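Local coordinates for protein thiamine pyrophosphokinase (Saccharomyces cerevisiae, PDB 1IG0) that catalyses the transfer of pyrophosphate from ATP to thiamine, giving thiamine diphosphate and AMP, and is the only yeast enzyme able to do so, at residues Asn38-Ile43 against Leu136-Pro141; Asn132-His137 against Ile184-Leu189; Thr260-Thr265 against Trp270-Trp275; Cys296-Asp299 against Asp303-Leu306. All coordinates share one frame; numbering follows the deposited sequence.

From the N terminus, strand 38-43 comes first. Interaction 1 closes a long loop when the end of helix 126-139 returns to this strand. Interaction 2 starts on the same helix, before that loop has closed, and runs on to strand 184-189. The two loops therefore overlap along the chain and share L136 and H137. Strands 38-43 and 184-189 are neighbours in one sheet, so one helix packs on both. Interactions 3 and 4 follow in series, each closing a short loop. Residues 260-265 and 270-275 form the hairpin that meets thiamine. Residues 296-299 and 303-306 join two sheets. Interactions 3 and 4 touch where E264 O meets D299 N.

Interaction 1 (Asn38-Ile43 against Leu136-Pro141); sequences NSTLLI and LHFNSP
The ring of F138 overlaps the side chain of N38, where the C-terminal end of helix 126-139 packs on an interior strand of an alpha/beta sheet. F138 sits near the helix C terminus, and N38 begins strand 38-43 of the parallel part of that sheet. The amide of N38 lies stacked over one ring face, its plane 20° from that of the ring. N38 CB stands 3.8 Å from the ring centroid, almost on the ring normal, as a CH-pi contact. N38 CG is 3.4 Å from F138 CD2. H137 CD2 covers the opposite face, so the ring is sandwiched between N38 and H137. Its far edge reaches T40, whose OG1 lies in the ring plane 3.2 Å from F138 CE1. The first torsion of F138 (chi1 -73°) sets CG anti to the carbonyl carbon and directs the ring at the strand. Outside the two segments, F138 also packs on L64 and I184. With an alanine here, the amide of N38 would probably lose its stacking surface and be freer to turn. A water also links the two segments: it accepts from N38 ND2 at 3.0 Å and donates to N139 OD1 at 2.7 Å.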
loop_
_atom_site.group_PDB
_atom_site.type_symbol
_atom_site.label_atom_id
_atom_site.label_comp_id
_atom_site.label_asym_id
_atom_site.label_seq_id
_atom_site.Cartn_x
_atom_site.Cartn_y
_atom_site.Cartn_z
ATOM N N ASN B 38 3.332 -11.109 25.977
ATOM C CA ASN B 38 4.057 -9.846 25.995
ATOM C C ASN B 38 3.419 -8.967 24.930
ATOM O O ASN B 38 2.723 -9.467 24.048
ATOM C CB ASN B 38 5.542 -10.052 25.679
ATOM C CG ASN B 38 6.322 -10.576 26.869
ATOM O OD1 ASN B 38 6.183 -10.071 27.983
ATOM N ND2 ASN B 38 7.162 -11.580 26.638
ATOM N N SER B 39 3.651 -7.662 25.009
ATOM C CA SER B 39 3.067 -6.747 24.040
ATOM C C SER B 39 3.962 -5.552 23.756
ATOM O O SER B 39 4.758 -5.138 24.599
ATOM C CB SER B 39 1.705 -6.262 24.537
ATOM O OG SER B 39 1.823 -5.618 25.790
ATOM N N THR B 40 3.816 -5.001 22.558
ATOM C CA THR B 40 4.610 -3.855 22.153
ATOM C C THR B 40 3.859 -2.977 21.168
ATOM O O THR B 40 3.144 -3.468 20.294
ATOM C CB THR B 40 5.934 -4.292 21.473
ATOM O OG1 THR B 40 6.710 -5.076 22.385
ATOM C CG2 THR B 40 6.745 -3.073 21.039
ATOM N N LEU B 41 4.020 -1.670 21.332
ATOM C CA LEU B 41 3.418 -0.703 20.429
ATOM C C LEU B 41 4.599 -0.142 19.650
ATOM O O LEU B 41 5.469 0.519 20.219
ATOM C CB LEU B 41 2.728 0.423 21.200
ATOM C CG LEU B 41 2.203 1.576 20.336
ATOM C CD1 LEU B 41 1.152 1.055 19.357
ATOM C CD2 LEU B 41 1.617 2.663 21.231
ATOM N N LEU B 42 4.638 -0.422 18.354
ATOM C CA LEU B 42 5.728 0.048 17.513
ATOM C C LEU B 42 5.315 1.248 16.682
ATOM O O LEU B 42 4.341 1.192 15.933
ATOM C CB LEU B 42 6.192 -1.079 16.588
ATOM C CG LEU B 42 7.236 -0.737 15.523
ATOM C CD1 LEU B 42 8.507 -0.224 16.186
ATOM C CD2 LEU B 42 7.524 -1.979 14.689
ATOM N N ILE B 43 6.065 2.336 16.820
ATOM C CA ILE B 43 5.782 3.552 16.071
ATOM C C ILE B 43 6.829 3.725 14.983
ATOM O O ILE B 43 8.017 3.862 15.272
ATOM C CB ILE B 43 5.808 4.796 16.982
ATOM C CG1 ILE B 43 4.826 4.609 18.140
ATOM C CG2 ILE B 43 5.430 6.042 16.178
ATOM C CD1 ILE B 43 4.824 5.754 19.139
ATOM N N LEU B 136 14.904 -9.264 21.532
ATOM C CA LEU B 136 15.999 -9.289 22.497
ATOM C C LEU B 136 15.510 -8.787 23.853
ATOM O O LEU B 136 15.812 -9.373 24.894
ATOM C CB LEU B 136 17.156 -8.413 22.007
ATOM C CG LEU B 136 18.051 -8.995 20.909
ATOM C CD1 LEU B 136 19.011 -7.924 20.405
ATOM C CD2 LEU B 136 18.817 -10.199 21.461
ATOM N N HIS B 137 14.749 -7.700 23.833
ATOM C CA HIS B 137 14.217 -7.118 25.061
ATOM C C HIS B 137 13.443 -8.138 25.891
ATOM O O HIS B 137 13.644 -8.250 27.101
ATOM C CB HIS B 137 13.286 -5.947 24.737
ATOM C CG HIS B 137 12.570 -5.401 25.933
ATOM N ND1 HIS B 137 13.139 -4.480 26.786
ATOM C CD2 HIS B 137 11.349 -5.686 26.446
ATOM C CE1 HIS B 137 12.300 -4.223 27.774
ATOM N NE2 HIS B 137 11.209 -4.943 27.592
ATOM N N PHE B 138 12.556 -8.878 25.236
ATOM C CA PHE B 138 11.734 -9.865 25.926
ATOM C C PHE B 138 12.338 -11.255 26.087
ATOM O O PHE B 138 12.029 -11.952 27.053
ATOM C CB PHE B 138 10.384 -10.014 25.214
ATOM C CG PHE B 138 9.453 -8.857 25.421
ATOM C CD1 PHE B 138 9.035 -8.083 24.343
ATOM C CD2 PHE B 138 8.986 -8.543 26.693
ATOM C CE1 PHE B 138 8.164 -7.012 24.530
ATOM C CE2 PHE B 138 8.115 -7.476 26.892
ATOM C CZ PHE B 138 7.703 -6.708 25.809
ATOM N N ASN B 139 13.200 -11.661 25.161
ATOM C CA ASN B 139 13.746 -13.011 25.221
ATOM C C ASN B 139 15.220 -13.206 25.558
ATOM O O ASN B 139 15.685 -14.344 25.640
ATOM C CB ASN B 139 13.415 -13.731 23.911
ATOM C CG ASN B 139 11.942 -13.621 23.548
ATOM O OD1 ASN B 139 11.070 -13.901 24.370
ATOM N ND2 ASN B 139 11.658 -13.215 22.313
ATOM N N SER B 140 15.958 -12.120 25.755
ATOM C CA SER B 140 17.370 -12.237 26.096
ATOM C C SER B 140 17.698 -11.521 27.402
ATOM O O SER B 140 17.944 -10.315 27.413
ATOM C CB SER B 140 18.245 -11.668 24.977
ATOM O OG SER B 140 19.611 -11.665 25.365
ATOM N N PRO B 141 17.695 -12.257 28.526
ATOM C CA PRO B 141 18.005 -11.640 29.819
ATOM C C PRO B 141 19.387 -10.982 29.803
ATOM O O PRO B 141 19.630 -9.999 30.506
ATOM C CB PRO B 141 17.937 -12.822 30.783
ATOM C CG PRO B 141 16.895 -13.692 30.165
ATOM C CD PRO B 141 17.290 -13.662 28.705
HETATM O O HOH W 1 8.522 -12.925 24.305
#

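Interaction 2 (Asn132-His137 against Ile184-Leu189); sequences NLISLH and ISLLAL
I134 meets two residues of strand 184-189 with two different branches. Its CD1 comes within 3.9 Å of L186 CD1, and the two side chains are set obliquely to each other. Its CG2 lies 4.2 Å from I184 CG2. The split follows from the first torsion of I134 (chi1 -67°): CG2 is anti to the backbone N, while CG1 is anti to the carbonyl carbon and carries CD1 off to L186. The other branch of I184 carries CD1 up to the helix backbone, 4.4 Å from S135 CA. All these contacts are between carbons, no hydrogen bond crosses, and every touching residue is buried. I184 and L186 lie on the same side of their strand, with S185 between them turned to the other side.

Helix 126-139 here covers one side of the parallel part of the large sheet. It belongs to the beta-alpha-beta crossover that leads from strand 115-118 to strand 184-189, with three other strands between them. The short helix and strand segments run roughly antiparallel, at 147°, with their axes 11.0 Å apart.

Further out, T40 of the neighbouring strand touches both I134 and L186, and F216 of the strand beyond packs on I134 and I184. The hydroxyl of S135 is hydrogen-bonded to Y215 OH, next to I184.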
loop_
_atom_site.group_PDB
_atom_site.type_symbol
_atom_site.label_atom_id
_atom_site.label_comp_id
_atom_site.label_asym_id
_atom_site.label_seq_id
_atom_site.Cartn_x
_atom_site.Cartn_y
_atom_site.Cartn_z
ATOM N N ASN B 132 14.086 -6.945 15.935
ATOM C CA ASN B 132 15.212 -7.684 16.499
ATOM C C ASN B 132 15.389 -7.201 17.935
ATOM O O ASN B 132 15.582 -7.997 18.854
ATOM C CB ASN B 132 16.502 -7.417 15.715
ATOM C CG ASN B 132 16.600 -8.239 14.443
ATOM O OD1 ASN B 132 17.598 -8.170 13.724
ATOM N ND2 ASN B 132 15.566 -9.024 14.160
ATOM N N LEU B 133 15.322 -5.885 18.111
ATOM C CA LEU B 133 15.456 -5.259 19.421
ATOM C C LEU B 133 14.347 -5.724 20.356
ATOM O O LEU B 133 14.598 -6.077 21.508
ATOM C CB LEU B 133 15.390 -3.737 19.282
ATOM C CG LEU B 133 15.204 -2.937 20.575
ATOM C CD1 LEU B 133 16.409 -3.131 21.482
ATOM C CD2 LEU B 133 15.018 -1.463 20.237
ATOM N N ILE B 134 13.116 -5.713 19.854
ATOM C CA ILE B 134 11.963 -6.126 20.642
ATOM C C ILE B 134 12.107 -7.559 21.147
ATOM O O ILE B 134 11.842 -7.839 22.317
ATOM C CB ILE B 134 10.664 -5.993 19.818
ATOM C CG1 ILE B 134 10.386 -4.510 19.550
ATOM C CG2 ILE B 134 9.498 -6.635 20.561
ATOM C CD1 ILE B 134 9.277 -4.254 18.554
ATOM N N SER B 135 12.535 -8.464 20.272
ATOM C CA SER B 135 12.707 -9.856 20.667
ATOM C C SER B 135 13.798 -9.975 21.730
ATOM O O SER B 135 13.644 -10.703 22.713
ATOM C CB SER B 135 13.067 -10.721 19.459
ATOM O OG SER B 135 13.042 -12.096 19.807
ATOM N N LEU B 136 14.904 -9.264 21.532
ATOM C CA LEU B 136 15.999 -9.289 22.497
ATOM C C LEU B 136 15.510 -8.787 23.853
ATOM O O LEU B 136 15.812 -9.373 24.894
ATOM C CB LEU B 136 17.156 -8.413 22.007
ATOM C CG LEU B 136 18.051 -8.995 20.909
ATOM C CD1 LEU B 136 19.011 -7.924 20.405
ATOM C CD2 LEU B 136 18.817 -10.199 21.461
ATOM N N HIS B 137 14.749 -7.700 23.833
ATOM C CA HIS B 137 14.217 -7.118 25.061
ATOM C C HIS B 137 13.443 -8.138 25.891
ATOM O O HIS B 137 13.644 -8.250 27.101
ATOM C CB HIS B 137 13.286 -5.947 24.737
ATOM C CG HIS B 137 12.570 -5.401 25.933
ATOM N ND1 HIS B 137 13.139 -4.480 26.786
ATOM C CD2 HIS B 137 11.349 -5.686 26.446
ATOM C CE1 HIS B 137 12.300 -4.223 27.774
ATOM N NE2 HIS B 137 11.209 -4.943 27.592
ATOM N N ILE B 184 4.386 -12.368 21.471
ATOM C CA ILE B 184 4.534 -10.921 21.540
ATOM C C ILE B 184 3.490 -10.264 20.650
ATOM O O ILE B 184 3.589 -10.314 19.422
ATOM C CB ILE B 184 5.932 -10.464 21.065
ATOM C CG1 ILE B 184 7.014 -11.081 21.952
ATOM C CG2 ILE B 184 6.026 -8.942 21.108
ATOM C CD1 ILE B 184 8.433 -10.748 21.507
ATOM N N SER B 185 2.479 -9.664 21.269
ATOM C CA SER B 185 1.433 -8.979 20.520
ATOM C C SER B 185 2.016 -7.640 20.084
ATOM O O SER B 185 2.275 -6.766 20.911
ATOM C CB SER B 185 0.199 -8.761 21.396
ATOM O OG SER B 185 -0.848 -8.170 20.646
ATOM N N LEU B 186 2.219 -7.490 18.779
ATOM C CA LEU B 186 2.811 -6.278 18.225
ATOM C C LEU B 186 1.846 -5.451 17.375
ATOM O O LEU B 186 1.346 -5.918 16.352
ATOM C CB LEU B 186 4.036 -6.664 17.392
ATOM C CG LEU B 186 4.841 -5.584 16.669
ATOM C CD1 LEU B 186 5.465 -4.631 17.678
ATOM C CD2 LEU B 186 5.917 -6.254 15.821
ATOM N N LEU B 187 1.592 -4.221 17.810
ATOM C CA LEU B 187 0.708 -3.313 17.087
ATOM C C LEU B 187 1.583 -2.198 16.526
ATOM O O LEU B 187 2.292 -1.526 17.274
ATOM C CB LEU B 187 -0.350 -2.733 18.031
ATOM C CG LEU B 187 -1.472 -1.915 17.385
ATOM C CD1 LEU B 187 -2.275 -2.800 16.437
ATOM C CD2 LEU B 187 -2.375 -1.343 18.467
ATOM N N ALA B 188 1.536 -2.000 15.212
ATOM C CA ALA B 188 2.364 -0.980 14.577
ATOM C C ALA B 188 1.601 0.207 14.002
ATOM O O ALA B 188 0.545 0.053 13.389
ATOM C CB ALA B 188 3.220 -1.620 13.487
ATOM N N LEU B 189 2.166 1.393 14.202
ATOM C CA LEU B 189 1.588 2.635 13.707
ATOM C C LEU B 189 2.544 3.272 12.699
ATOM O O LEU B 189 3.760 3.248 12.890
ATOM C CB LEU B 189 1.357 3.616 14.862
ATOM C CG LEU B 189 0.345 3.263 15.957
ATOM C CD1 LEU B 189 0.428 4.289 17.085
ATOM C CD2 LEU B 189 -1.060 3.231 15.370
#

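Interaction 3 (Thr260-Thr265 against Trp270-Trp275); sequences TLVKET and WDVKNW. With VIB (3-(4-amino-2-methyl-pyrimidin-5-ylmethyl)-5-(2-hydroxy-ethyl)-4-methyl-thiazol-3-ium), chain C.
V262 and W275 form an antiparallel hydrogen-bonded pair, with V262 N 2.8 Å from W275 O and W275 N bonded in return to V262 O. This beta hairpin is irregular. N274 and W275 both face V262 as a G1 bulge, and K263 and E264 form a classic bulge opposite D299 of the next strand. Nearer the turn, T265 ties the strands with its side chain. Its OG1 accepts V272 N at 2.9 Å and donates to D271 OD1 at 2.8 Å; chi1 of 67° places OG1 between the backbone N and the carbonyl carbon. V262 CG1 and V272 CG2 are packed unusually tightly, 3.3 Å apart.

The hairpin also lines the thiamine site. W270 lays one ring face against the aminopyrimidine, W270 CG 3.5 Å from C4A of thiamine, and the bridging C7A lies over the rim of the same face. V272 CG1 and W275 CZ2 each come within 3.7 Å of the ligand methyl CM2. E7 OE1 bonds W270 NE1, and Y123 of the second subunit meets the indole edge-to-face. A serine in place of W270 would probably leave the pyrimidine without its stacking partner and Y123 of the second subunit without its aromatic mate.

Contact here is by ring faces and methyls. Hydrogen bonds to thiamine come instead from S285 OG of the same chain and Q122 O of the second subunit, in a site shared across the dimer.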
loop_
_atom_site.group_PDB
_atom_site.type_symbol
_atom_site.label_atom_id
_atom_site.label_comp_id
_atom_site.label_asym_id
_atom_site.label_seq_id
_atom_site.Cartn_x
_atom_site.Cartn_y
_atom_site.Cartn_z
ATOM N N THR B 260 -2.263 -17.649 -4.547
ATOM C CA THR B 260 -2.661 -18.820 -3.785
ATOM C C THR B 260 -4.066 -19.245 -4.182
ATOM O O THR B 260 -4.607 -18.785 -5.188
ATOM C CB THR B 260 -2.609 -18.547 -2.259
ATOM O OG1 THR B 260 -2.862 -19.762 -1.543
ATOM C CG2 THR B 260 -3.640 -17.496 -1.865
ATOM N N LEU B 261 -4.652 -20.125 -3.384
ATOM C CA LEU B 261 -5.986 -20.630 -3.650
ATOM C C LEU B 261 -6.869 -20.444 -2.428
ATOM O O LEU B 261 -6.494 -20.827 -1.321
ATOM C CB LEU B 261 -5.909 -22.119 -4.007
ATOM C CG LEU B 261 -7.204 -22.888 -4.282
ATOM C CD1 LEU B 261 -7.842 -22.398 -5.577
ATOM C CD2 LEU B 261 -6.892 -24.377 -4.378
ATOM N N VAL B 262 -8.032 -19.833 -2.623
ATOM C CA VAL B 262 -8.961 -19.654 -1.520
ATOM C C VAL B 262 -9.841 -20.893 -1.560
ATOM O O VAL B 262 -10.819 -20.954 -2.306
ATOM C CB VAL B 262 -9.833 -18.394 -1.689
ATOM C CG1 VAL B 262 -10.781 -18.263 -0.504
ATOM C CG2 VAL B 262 -8.947 -17.162 -1.788
ATOM N N LYS B 263 -9.467 -21.892 -0.770
ATOM C CA LYS B 263 -10.205 -23.145 -0.725
ATOM C C LYS B 263 -11.673 -22.941 -0.381
ATOM O O LYS B 263 -12.558 -23.535 -1.002
ATOM C CB LYS B 263 -9.564 -24.097 0.285
ATOM C CG LYS B 263 -10.297 -25.419 0.415
ATOM C CD LYS B 263 -9.486 -26.445 1.185
ATOM C CE LYS B 263 -10.230 -27.767 1.252
ATOM N NZ LYS B 263 -10.693 -28.182 -0.103
ATOM N N GLU B 264 -11.931 -22.094 0.609
ATOM C CA GLU B 264 -13.297 -21.826 1.027
ATOM C C GLU B 264 -13.407 -20.732 2.076
ATOM O O GLU B 264 -12.523 -20.560 2.915
ATOM C CB GLU B 264 -13.935 -23.109 1.575
ATOM C CG GLU B 264 -15.163 -22.875 2.448
ATOM C CD GLU B 264 -15.723 -24.157 3.030
ATOM O OE1 GLU B 264 -14.926 -24.989 3.514
ATOM O OE2 GLU B 264 -16.961 -24.328 3.017
ATOM N N THR B 265 -14.502 -19.984 2.004
ATOM C CA THR B 265 -14.790 -18.935 2.967
ATOM C C THR B 265 -16.256 -19.092 3.333
ATOM O O THR B 265 -17.067 -19.520 2.511
ATOM C CB THR B 265 -14.583 -17.519 2.391
ATOM O OG1 THR B 265 -15.551 -17.265 1.366
ATOM C CG2 THR B 265 -13.182 -17.379 1.828
ATOM N N TRP B 270 -19.547 -12.144 -0.050
ATOM C CA TRP B 270 -19.251 -12.913 -1.247
ATOM C C TRP B 270 -18.323 -14.054 -0.840
ATOM O O TRP B 270 -17.114 -13.860 -0.695
ATOM C CB TRP B 270 -18.578 -12.026 -2.298
ATOM C CG TRP B 270 -19.524 -11.058 -2.943
ATOM C CD1 TRP B 270 -20.347 -11.297 -4.008
ATOM C CD2 TRP B 270 -19.764 -9.702 -2.547
ATOM N NE1 TRP B 270 -21.088 -10.174 -4.298
ATOM C CE2 TRP B 270 -20.753 -9.181 -3.413
ATOM C CE3 TRP B 270 -19.248 -8.879 -1.535
ATOM C CZ2 TRP B 270 -21.227 -7.868 -3.306
ATOM C CZ3 TRP B 270 -19.722 -7.570 -1.429
ATOM C CH2 TRP B 270 -20.705 -7.082 -2.307
ATOM N N ASP B 271 -18.901 -15.233 -0.625
ATOM C CA ASP B 271 -18.125 -16.407 -0.239
ATOM C C ASP B 271 -17.642 -17.143 -1.478
ATOM O O ASP B 271 -18.350 -17.212 -2.483
ATOM C CB ASP B 271 -18.959 -17.364 0.619
ATOM C CG ASP B 271 -18.977 -16.976 2.084
ATOM O OD1 ASP B 271 -17.945 -16.475 2.580
ATOM O OD2 ASP B 271 -20.013 -17.189 2.746
ATOM N N VAL B 272 -16.438 -17.698 -1.400
ATOM C CA VAL B 272 -15.862 -18.418 -2.527
ATOM C C VAL B 272 -15.386 -19.818 -2.156
ATOM O O VAL B 272 -15.239 -20.145 -0.979
ATOM C CB VAL B 272 -14.675 -17.634 -3.130
ATOM C CG1 VAL B 272 -15.156 -16.295 -3.657
ATOM C CG2 VAL B 272 -13.602 -17.425 -2.082
ATOM N N LYS B 273 -15.160 -20.641 -3.177
ATOM C CA LYS B 273 -14.686 -22.016 -3.006
ATOM C C LYS B 273 -13.809 -22.362 -4.206
ATOM O O LYS B 273 -14.142 -22.001 -5.333
ATOM C CB LYS B 273 -15.866 -22.991 -2.940
ATOM C CG LYS B 273 -16.831 -22.722 -1.798
ATOM C CD LYS B 273 -17.976 -23.729 -1.747
ATOM C CE LYS B 273 -17.498 -25.119 -1.354
ATOM N NZ LYS B 273 -18.576 -25.890 -0.667
ATOM N N ASN B 274 -12.699 -23.059 -3.965
ATOM C CA ASN B 274 -11.779 -23.437 -5.040
ATOM C C ASN B 274 -11.606 -22.211 -5.931
ATOM O O ASN B 274 -11.699 -22.290 -7.156
ATOM C CB ASN B 274 -12.364 -24.597 -5.851
ATOM C CG ASN B 274 -12.798 -25.758 -4.976
ATOM O OD1 ASN B 274 -12.023 -26.262 -4.164
ATOM N ND2 ASN B 274 -14.045 -26.191 -5.138
ATOM N N TRP B 275 -11.343 -21.079 -5.284
ATOM C CA TRP B 275 -11.207 -19.786 -5.944
ATOM C C TRP B 275 -9.759 -19.294 -6.001
ATOM O O TRP B 275 -9.216 -18.828 -4.998
ATOM C CB TRP B 275 -12.061 -18.777 -5.171
ATOM C CG TRP B 275 -12.490 -17.566 -5.922
ATOM C CD1 TRP B 275 -13.528 -17.473 -6.802
ATOM C CD2 TRP B 275 -11.938 -16.250 -5.810
ATOM N NE1 TRP B 275 -13.666 -16.179 -7.239
ATOM C CE2 TRP B 275 -12.702 -15.406 -6.645
ATOM C CE3 TRP B 275 -10.875 -15.700 -5.081
ATOM C CZ2 TRP B 275 -12.435 -14.038 -6.776
ATOM C CZ3 TRP B 275 -10.611 -14.337 -5.209
ATOM C CH2 TRP B 275 -11.390 -13.523 -6.051
HETATM C CM2 VIB C . -15.081 -12.699 -4.519
HETATM N N4A VIB C . -18.206 -9.149 -5.997
HETATM C CM4 VIB C . -18.470 -4.613 -3.680
HETATM O O1 VIB C . -15.041 -2.087 -5.730
HETATM C C7 VIB C . -16.315 -1.714 -5.192
HETATM C C6 VIB C . -17.417 -2.628 -5.787
HETATM C C2 VIB C . -16.087 -6.297 -5.797
HETATM S S1 VIB C . -15.789 -4.834 -6.786
HETATM C C5 VIB C . -16.995 -4.090 -5.669
HETATM C C4 VIB C . -17.444 -4.979 -4.743
HETATM N N3 VIB C . -16.923 -6.151 -4.865
HETATM C C7A VIB C . -17.254 -7.298 -3.973
HETATM C C4A VIB C . -17.188 -9.571 -5.119
HETATM N N3A VIB C . -16.660 -10.874 -5.246
HETATM C C2A VIB C . -15.644 -11.312 -4.382
HETATM N N1A VIB C . -15.160 -10.446 -3.385
HETATM C C6A VIB C . -15.684 -9.145 -3.254
HETATM C C5A VIB C . -16.701 -8.699 -4.117
HETATM O O HOH W 2 -18.210 -20.891 0.445
#

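Interaction 4 (Cys296-Asp299 against Asp303-Leu306); sequences CFID and DIIL
I298 reaches from strand 295-300 toward I304 and L306 and touches each with a different methyl. Its CB points at the opposing strand and branches there. One branch, CG2, is anti to the backbone N and ends 4.4 Å from I304 CD1. The other, CG1, is anti to the carbonyl carbon (chi1 -64°) and carries CD1 forward. The tip, CD1, comes 4.2 Å from L306 CD1, and these two side chains approach obliquely. L306 meets it with a single methyl.

The two strands are not paired, and no hydrogen bond passes between them. Strand 295-300 belongs to the five-stranded mixed sheet, and strand 304-310 to the large sheet. The chain crosses from one to the other in the few residues between, and the side chains meet in the core of a beta sandwich. I304 and L306 both point into this core, while I305 between them turns to the other side and packs on helix 196-212. I304 also touches T260 of strand 260-266, and L306 packs on F228 and I230.

All three touching residues are buried aliphatics, and the surface buried between the segments is small, 96 Å². The sheets are therefore held here by dispersion and the exclusion of water, through methyl contacts that impose no bonding direction.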
loop_
_atom_site.group_PDB
_atom_site.type_symbol
_atom_site.label_atom_id
_atom_site.label_comp_id
_atom_site.label_asym_id
_atom_site.label_seq_id
_atom_site.Cartn_x
_atom_site.Cartn_y
_atom_site.Cartn_z
ATOM N N CYS B 296 -16.338 -15.299 10.872
ATOM C CA CYS B 296 -16.082 -15.532 9.459
ATOM C C CYS B 296 -14.951 -16.547 9.331
ATOM O O CYS B 296 -13.954 -16.468 10.049
ATOM C CB CYS B 296 -15.687 -14.218 8.782
ATOM S SG CYS B 296 -15.220 -14.380 7.054
ATOM N N PHE B 297 -15.111 -17.500 8.419
ATOM C CA PHE B 297 -14.109 -18.537 8.206
ATOM C C PHE B 297 -13.416 -18.360 6.863
ATOM O O PHE B 297 -14.072 -18.213 5.832
ATOM C CB PHE B 297 -14.770 -19.917 8.263
ATOM C CG PHE B 297 -13.822 -21.063 8.036
ATOM C CD1 PHE B 297 -12.834 -21.367 8.969
ATOM C CD2 PHE B 297 -13.928 -21.847 6.889
ATOM C CE1 PHE B 297 -11.965 -22.442 8.765
ATOM C CE2 PHE B 297 -13.066 -22.922 6.673
ATOM C CZ PHE B 297 -12.083 -23.221 7.612
ATOM N N ILE B 298 -12.087 -18.368 6.882
ATOM C CA ILE B 298 -11.302 -18.226 5.662
ATOM C C ILE B 298 -10.259 -19.335 5.599
ATOM O O ILE B 298 -9.422 -19.462 6.492
ATOM C CB ILE B 298 -10.593 -16.856 5.604
ATOM C CG1 ILE B 298 -11.639 -15.740 5.547
ATOM C CG2 ILE B 298 -9.684 -16.786 4.376
ATOM C CD1 ILE B 298 -11.065 -14.341 5.626
ATOM N N ASP B 299 -10.322 -20.135 4.540
ATOM C CA ASP B 299 -9.399 -21.247 4.356
ATOM C C ASP B 299 -8.609 -21.081 3.064
ATOM O O ASP B 299 -9.144 -21.265 1.969
ATOM C CB ASP B 299 -10.179 -22.565 4.320
ATOM C CG ASP B 299 -9.275 -23.781 4.229
ATOM O OD1 ASP B 299 -8.046 -23.607 4.111
ATOM O OD2 ASP B 299 -9.798 -24.914 4.275
ATOM N N ASP B 303 -0.590 -18.687 3.369
ATOM C CA ASP B 303 -0.920 -17.516 4.177
ATOM C C ASP B 303 -1.272 -16.348 3.267
ATOM O O ASP B 303 -0.720 -16.212 2.176
ATOM C CB ASP B 303 0.259 -17.096 5.063
ATOM C CG ASP B 303 0.684 -18.176 6.036
ATOM O OD1 ASP B 303 -0.134 -19.069 6.341
ATOM O OD2 ASP B 303 1.838 -18.115 6.512
ATOM N N ILE B 304 -2.198 -15.510 3.716
ATOM C CA ILE B 304 -2.587 -14.336 2.949
ATOM C C ILE B 304 -2.728 -13.156 3.897
ATOM O O ILE B 304 -2.789 -13.331 5.115
ATOM C CB ILE B 304 -3.936 -14.526 2.217
ATOM C CG1 ILE B 304 -5.076 -14.630 3.232
ATOM C CG2 ILE B 304 -3.881 -15.763 1.334
ATOM C CD1 ILE B 304 -6.450 -14.366 2.625
ATOM N N ILE B 305 -2.774 -11.953 3.338
ATOM C CA ILE B 305 -2.929 -10.751 4.142
ATOM C C ILE B 305 -4.394 -10.343 4.124
ATOM O O ILE B 305 -5.047 -10.394 3.083
ATOM C CB ILE B 305 -2.095 -9.581 3.583
ATOM C CG1 ILE B 305 -0.626 -9.997 3.460
ATOM C CG2 ILE B 305 -2.236 -8.364 4.490
ATOM C CD1 ILE B 305 0.015 -10.425 4.773
ATOM N N LEU B 306 -4.908 -9.948 5.282
ATOM C CA LEU B 306 -6.292 -9.521 5.391
ATOM C C LEU B 306 -6.320 -8.101 5.925
ATOM O O LEU B 306 -5.570 -7.753 6.839
ATOM C CB LEU B 306 -7.061 -10.435 6.348
ATOM C CG LEU B 306 -8.551 -10.147 6.527
ATOM C CD1 LEU B 306 -9.306 -10.565 5.280
ATOM C CD2 LEU B 306 -9.071 -10.903 7.731
#